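Local coordinates for protein nicotinate-nucleotide pyrophosphorylase (Pyrococcus furiosus, PDB 2I14) that probably catalyses the joining of nicotinate to phosphoribosyl pyrophosphate, coupled to ATP hydrolysis, to give nicotinate mononucleotide for NAD(+) biosynthesis, at residues 119-124 with 151-156; 138-143 with 164-169. All coordinates share one frame; numbering follows the deposited sequence.

Contact 1 (119-124 with 151-156); sequences SGIATA and PMIDRA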
loop_
_atom_site.group_PDB
_atom_site.type_symbol
_atom_site.label_atom_id
_atom_site.label_comp_id
_atom_site.label_asym_id
_atom_site.label_seq_id
_atom_site.Cartn_x
_atom_site.Cartn_y
_atom_site.Cartn_z
ATOM N N SER A 119 -30.406 -3.896 -14.977
ATOM C CA SER A 119 -30.169 -3.200 -13.720
ATOM C C SER A 119 -28.713 -2.782 -13.622
ATOM O O SER A 119 -28.401 -1.684 -13.145
ATOM C CB SER A 119 -30.535 -4.103 -12.550
ATOM O OG SER A 119 -31.947 -4.180 -12.420
ATOM N N GLY A 120 -27.836 -3.670 -14.083
ATOM C CA GLY A 120 -26.419 -3.385 -14.064
ATOM C C GLY A 120 -26.083 -2.153 -14.885
ATOM O O GLY A 120 -25.508 -1.185 -14.386
ATOM N N ILE A 121 -26.448 -2.179 -16.160
ATOM C CA ILE A 121 -26.187 -1.047 -17.031
ATOM C C ILE A 121 -26.812 0.247 -16.505
ATOM O O ILE A 121 -26.172 1.304 -16.513
ATOM C CB ILE A 121 -26.707 -1.324 -18.426
ATOM C CG1 ILE A 121 -25.980 -2.544 -18.990
ATOM C CG2 ILE A 121 -26.498 -0.105 -19.305
ATOM C CD1 ILE A 121 -26.359 -2.912 -20.418
ATOM N N ALA A 122 -28.058 0.164 -16.047
ATOM C CA ALA A 122 -28.740 1.349 -15.525
ATOM C C ALA A 122 -27.963 2.000 -14.371
ATOM O O ALA A 122 -27.582 3.176 -14.445
ATOM C CB ALA A 122 -30.148 0.984 -15.070
ATOM N N THR A 123 -27.731 1.227 -13.310
ATOM C CA THR A 123 -27.001 1.708 -12.149
ATOM C C THR A 123 -25.719 2.370 -12.608
ATOM O O THR A 123 -25.383 3.463 -12.172
ATOM C CB THR A 123 -26.658 0.546 -11.203
ATOM O OG1 THR A 123 -27.861 -0.151 -10.870
ATOM C CG2 THR A 123 -26.021 1.060 -9.922
ATOM N N ALA A 124 -25.003 1.700 -13.500
ATOM C CA ALA A 124 -23.763 2.248 -14.009
ATOM C C ALA A 124 -24.063 3.635 -14.545
ATOM O O ALA A 124 -23.462 4.619 -14.125
ATOM C CB ALA A 124 -23.232 1.369 -15.117
ATOM N N PRO A 151 -30.538 -3.078 -28.239
ATOM C CA PRO A 151 -31.617 -2.262 -27.686
ATOM C C PRO A 151 -31.755 -2.334 -26.164
ATOM O O PRO A 151 -31.778 -1.287 -25.516
ATOM C CB PRO A 151 -32.866 -2.780 -28.416
ATOM C CG PRO A 151 -32.537 -4.172 -28.707
ATOM C CD PRO A 151 -31.086 -4.076 -29.169
ATOM N N MET A 152 -31.829 -3.534 -25.587
ATOM C CA MET A 152 -31.988 -3.621 -24.131
ATOM C C MET A 152 -30.978 -2.695 -23.471
ATOM O O MET A 152 -31.289 -1.984 -22.509
ATOM C CB MET A 152 -31.782 -5.049 -23.612
ATOM C CG MET A 152 -30.375 -5.326 -23.096
ATOM S SD MET A 152 -30.208 -5.534 -21.311
ATOM C CE MET A 152 -30.114 -3.839 -20.739
ATOM N N ILE A 153 -29.769 -2.697 -24.018
ATOM C CA ILE A 153 -28.710 -1.864 -23.495
ATOM C C ILE A 153 -29.030 -0.383 -23.594
ATOM O O ILE A 153 -29.142 0.288 -22.568
ATOM C CB ILE A 153 -27.380 -2.137 -24.203
ATOM C CG1 ILE A 153 -26.959 -3.575 -23.944
ATOM C CG2 ILE A 153 -26.309 -1.170 -23.693
ATOM C CD1 ILE A 153 -25.605 -3.909 -24.510
ATOM N N ASP A 154 -29.181 0.136 -24.812
ATOM C CA ASP A 154 -29.482 1.553 -24.970
ATOM C C ASP A 154 -30.723 1.978 -24.166
ATOM O O ASP A 154 -30.797 3.107 -23.666
ATOM C CB ASP A 154 -29.661 1.909 -26.443
ATOM C CG ASP A 154 -28.320 2.113 -27.180
ATOM O OD1 ASP A 154 -27.370 2.675 -26.581
ATOM O OD2 ASP A 154 -28.229 1.726 -28.379
ATOM N N ARG A 155 -31.688 1.073 -24.021
ATOM C CA ARG A 155 -32.896 1.372 -23.266
ATOM C C ARG A 155 -32.561 1.480 -21.768
ATOM O O ARG A 155 -33.230 2.193 -21.012
ATOM C CB ARG A 155 -33.923 0.265 -23.506
ATOM C CG ARG A 155 -35.375 0.706 -23.427
ATOM C CD ARG A 155 -35.991 0.565 -22.049
ATOM N NE ARG A 155 -36.698 -0.700 -21.897
ATOM C CZ ARG A 155 -37.566 -0.964 -20.925
ATOM N NH1 ARG A 155 -37.860 -0.061 -19.997
ATOM N NH2 ARG A 155 -38.146 -2.147 -20.878
ATOM N N ALA A 156 -31.520 0.766 -21.343
ATOM C CA ALA A 156 -31.095 0.775 -19.946
ATOM C C ALA A 156 -30.227 1.990 -19.655
ATOM O O ALA A 156 -30.314 2.581 -18.567
ATOM C CB ALA A 156 -30.315 -0.500 -19.628
#
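Behind the face on which Ile-121 meets Ala-156, the carbonyl oxygen Ser-119 O is gripped twice by one residue. Thr-123 N gives it the helical bond, and Thr-123 OG1 adds a second bond to Ser-119 O, 2.8 Å long, from the other face of the carbonyl plane and tilted 32° from it. A threonine suits this buried turn, its hydroxyl also bonding Val-61 N of strand 60-61. The interface itself is apolar. Ile-121 is its main side chain, forked so that each branch has its own target. Ile-121 CG2, anti to the backbone N, rests 3.9 Å from Ala-156 CB. Ile-121 CD1 extends across the flank of Ile-153, 3.6 Å from Ile-153 CG1 and nearly as close to Ile-153 CG2, the two isoleucines crossing at about a right angle. Met-152, bent at chi2 and chi3, brings its CE to the same CD1. Two alanines, Ala-122 and Ala-156, suit the nearest approach of the backbones, their CA atoms 5.0 Å apart. With segment axes 8.8 Å apart and crossing at -34°, this is the close packing of helices 108-131 and 150-159 in the alpha/beta barrel-type domain of the quinolinate phosphoribosyltransferase family.

Contact 2 (138-143 with 164-169); sequences YSFGIR and GVSGVL. With PCP (1-alpha-pyrophosphoryl-2-alpha,3-alpha-dihydroxy-4-beta-cyclopentane-methanol-5-phosphate), chain I.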
loop_
_atom_site.group_PDB
_atom_site.type_symbol
_atom_site.label_atom_id
_atom_site.label_comp_id
_atom_site.label_asym_id
_atom_site.label_seq_id
_atom_site.Cartn_x
_atom_site.Cartn_y
_atom_site.Cartn_z
ATOM N N TYR A 138 -24.278 10.691 -23.382
ATOM C CA TYR A 138 -24.867 9.846 -24.403
ATOM C C TYR A 138 -24.251 8.471 -24.489
ATOM O O TYR A 138 -23.034 8.325 -24.559
ATOM C CB TYR A 138 -24.785 10.545 -25.769
ATOM C CG TYR A 138 -25.411 11.920 -25.759
ATOM C CD1 TYR A 138 -24.629 13.077 -25.699
ATOM C CD2 TYR A 138 -26.784 12.056 -25.706
ATOM C CE1 TYR A 138 -25.211 14.321 -25.576
ATOM C CE2 TYR A 138 -27.376 13.290 -25.579
ATOM C CZ TYR A 138 -26.592 14.425 -25.511
ATOM O OH TYR A 138 -27.212 15.653 -25.352
ATOM N N SER A 139 -25.114 7.462 -24.494
ATOM C CA SER A 139 -24.698 6.061 -24.597
ATOM C C SER A 139 -24.092 5.789 -25.981
ATOM O O SER A 139 -24.690 6.115 -26.989
ATOM C CB SER A 139 -25.907 5.144 -24.347
ATOM O OG SER A 139 -25.540 3.782 -24.453
ATOM N N PHE A 140 -22.905 5.200 -26.005
ATOM C CA PHE A 140 -22.187 4.897 -27.237
ATOM C C PHE A 140 -21.625 3.482 -27.212
ATOM O O PHE A 140 -20.993 3.042 -28.176
ATOM C CB PHE A 140 -20.981 5.822 -27.386
ATOM C CG PHE A 140 -21.311 7.232 -27.768
ATOM C CD1 PHE A 140 -22.627 7.631 -27.995
ATOM C CD2 PHE A 140 -20.279 8.163 -27.942
ATOM C CE1 PHE A 140 -22.910 8.941 -28.393
ATOM C CE2 PHE A 140 -20.543 9.461 -28.336
ATOM C CZ PHE A 140 -21.861 9.860 -28.564
ATOM N N GLY A 141 -21.852 2.773 -26.116
ATOM C CA GLY A 141 -21.265 1.456 -25.952
ATOM C C GLY A 141 -21.706 0.181 -26.632
ATOM O O GLY A 141 -20.954 -0.788 -26.587
ATOM N N ILE A 142 -22.872 0.145 -27.270
ATOM C CA ILE A 142 -23.316 -1.106 -27.873
ATOM C C ILE A 142 -22.341 -1.794 -28.818
ATOM O O ILE A 142 -22.550 -2.942 -29.183
ATOM C CB ILE A 142 -24.678 -0.950 -28.570
ATOM C CG1 ILE A 142 -24.555 -0.054 -29.799
ATOM C CG2 ILE A 142 -25.685 -0.371 -27.596
ATOM C CD1 ILE A 142 -25.810 -0.047 -30.642
ATOM N N ARG A 143 -21.263 -1.123 -29.206
ATOM C CA ARG A 143 -20.309 -1.767 -30.107
ATOM C C ARG A 143 -19.474 -2.788 -29.361
ATOM O O ARG A 143 -18.798 -3.601 -29.962
ATOM C CB ARG A 143 -19.366 -0.751 -30.756
ATOM C CG ARG A 143 -18.556 0.028 -29.759
ATOM C CD ARG A 143 -17.284 0.637 -30.340
ATOM N NE ARG A 143 -17.452 1.447 -31.558
ATOM C CZ ARG A 143 -18.548 2.124 -31.918
ATOM N NH1 ARG A 143 -19.643 2.107 -31.161
ATOM N NH2 ARG A 143 -18.543 2.846 -33.032
ATOM N N GLY A 164 -29.202 10.666 -24.469
ATOM C CA GLY A 164 -29.458 10.064 -25.758
ATOM C C GLY A 164 -28.790 8.736 -25.992
ATOM O O GLY A 164 -27.933 8.309 -25.226
ATOM N N VAL A 165 -29.164 8.098 -27.092
ATOM C CA VAL A 165 -28.640 6.789 -27.431
ATOM C C VAL A 165 -28.111 6.692 -28.852
ATOM O O VAL A 165 -28.738 7.151 -29.800
ATOM C CB VAL A 165 -29.735 5.739 -27.223
ATOM C CG1 VAL A 165 -29.666 4.699 -28.298
ATOM C CG2 VAL A 165 -29.595 5.125 -25.835
ATOM N N SER A 166 -26.957 6.059 -28.987
ATOM C CA SER A 166 -26.290 5.873 -30.272
ATOM C C SER A 166 -27.043 4.892 -31.176
ATOM O O SER A 166 -27.146 5.077 -32.384
ATOM C CB SER A 166 -24.864 5.367 -29.991
ATOM O OG SER A 166 -24.139 5.078 -31.160
ATOM N N GLY A 167 -27.580 3.848 -30.568
ATOM C CA GLY A 167 -28.276 2.829 -31.321
ATOM C C GLY A 167 -29.571 3.224 -31.995
ATOM O O GLY A 167 -30.476 3.770 -31.355
ATOM N N VAL A 168 -29.661 2.916 -33.289
ATOM C CA VAL A 168 -30.846 3.219 -34.086
ATOM C C VAL A 168 -32.044 2.417 -33.620
ATOM O O VAL A 168 -32.984 2.958 -33.040
ATOM C CB VAL A 168 -30.628 2.909 -35.575
ATOM C CG1 VAL A 168 -31.946 3.014 -36.311
ATOM C CG2 VAL A 168 -29.606 3.877 -36.174
ATOM N N LEU A 169 -32.010 1.119 -33.889
ATOM C CA LEU A 169 -33.107 0.238 -33.506
ATOM C C LEU A 169 -33.474 0.428 -32.030
ATOM O O LEU A 169 -34.648 0.339 -31.649
ATOM C CB LEU A 169 -32.709 -1.222 -33.791
ATOM C CG LEU A 169 -33.723 -2.374 -33.691
ATOM C CD1 LEU A 169 -33.966 -2.756 -32.249
ATOM C CD2 LEU A 169 -35.012 -1.970 -34.366
HETATM C C1 PCP I . -15.440 5.200 -29.420
HETATM C C2 PCP I . -16.805 4.479 -29.473
HETATM C C3 PCP I . -17.801 5.493 -28.858
HETATM C C4 PCP I . -16.991 6.229 -27.767
HETATM C C5 PCP I . -15.625 6.240 -28.361
HETATM C CP PCP I . -17.042 5.578 -26.348
HETATM O O1 PCP I . -15.168 5.978 -30.703
HETATM O O2 PCP I . -17.171 4.161 -30.819
HETATM O O3 PCP I . -18.275 6.467 -29.806
HETATM O OP PCP I . -16.530 4.202 -26.262
HETATM P P PCP I . -15.677 3.637 -24.987
HETATM O O1P PCP I . -16.224 2.301 -24.665
HETATM O O2P PCP I . -15.874 4.619 -23.874
HETATM O O3P PCP I . -14.263 3.550 -25.453
HETATM P PA PCP I . -13.846 6.812 -31.005
HETATM O O1A PCP I . -12.676 5.866 -30.798
HETATM O O2A PCP I . -13.835 7.955 -30.012
HETATM O O3A PCP I . -14.049 7.260 -32.489
HETATM P PB PCP I . -14.668 6.664 -33.778
HETATM O O1B PCP I . -14.384 7.505 -34.976
HETATM O O2B PCP I . -16.112 6.572 -33.693
HETATM O O3B PCP I . -14.146 5.292 -34.042
#
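Gly-164 presents its backbone to the edge of the Tyr-138 ring, with its CA in the ring plane. A residue without a side chain suits the spot, since a CB would run into Tyr-138 CD2. Gly-164 O accepts Ser-139 N at 3.0 Å, and Ser-139 O in turn accepts Ser-166 N at 3.0 Å with a more bent N-H...O angle of 136°. The two bonds bracket Val-165 in a parallel pairing of strands 137-139 and 164-165, joined through helix 150-159 in a beta-alpha-beta unit of the barrel-type domain. The small Ser-139 fits between strand and helix: its OG, anti to its backbone N (chi1 179°), bonds Asp-154 of that helix, and Ser-139 CB lies 4.0 Å from Val-165 CG2. Ser-166 turns its CB to Phe-140 CD1 and its OG to Asp-25 of the second subunit. Phe-140 CD2 is also 3.2 Å from PCP O3. The Arg-143 guanidinium lies beside the ligand, its exact seat doubtful, and salt-bridges Asp-25 of the second subunit through NH1. An alanine in place of Arg-143 would probably leave Asp-25 of the second subunit without this charged mate. Beyond Ser-166, Ile-142 CD1 packs on CA of Gly-167, the N-cap residue of helix 168-174.

The segments interleave along the chain: 119-124, 138-143, 151-156, then 164-169. Helix 108-131 leads into strand 137-139, and helix 150-159, which supplies half of contact 1, is the crossover between the two strands of contact 2. The centres are about 11 Å apart, and Asp-154, on the far side of that helix, joins the two contacts, with its OD2 near Gly-167 N. Contact 1 thus belongs to the helical packing close to the centre of the subunit, and contact 2 to the parallel sheet bordering the ligand pocket. Both also reach the second subunit, contact 1 through the flanking Arg-155 and Pro-151, so core, pocket and subunit interface are closely connected.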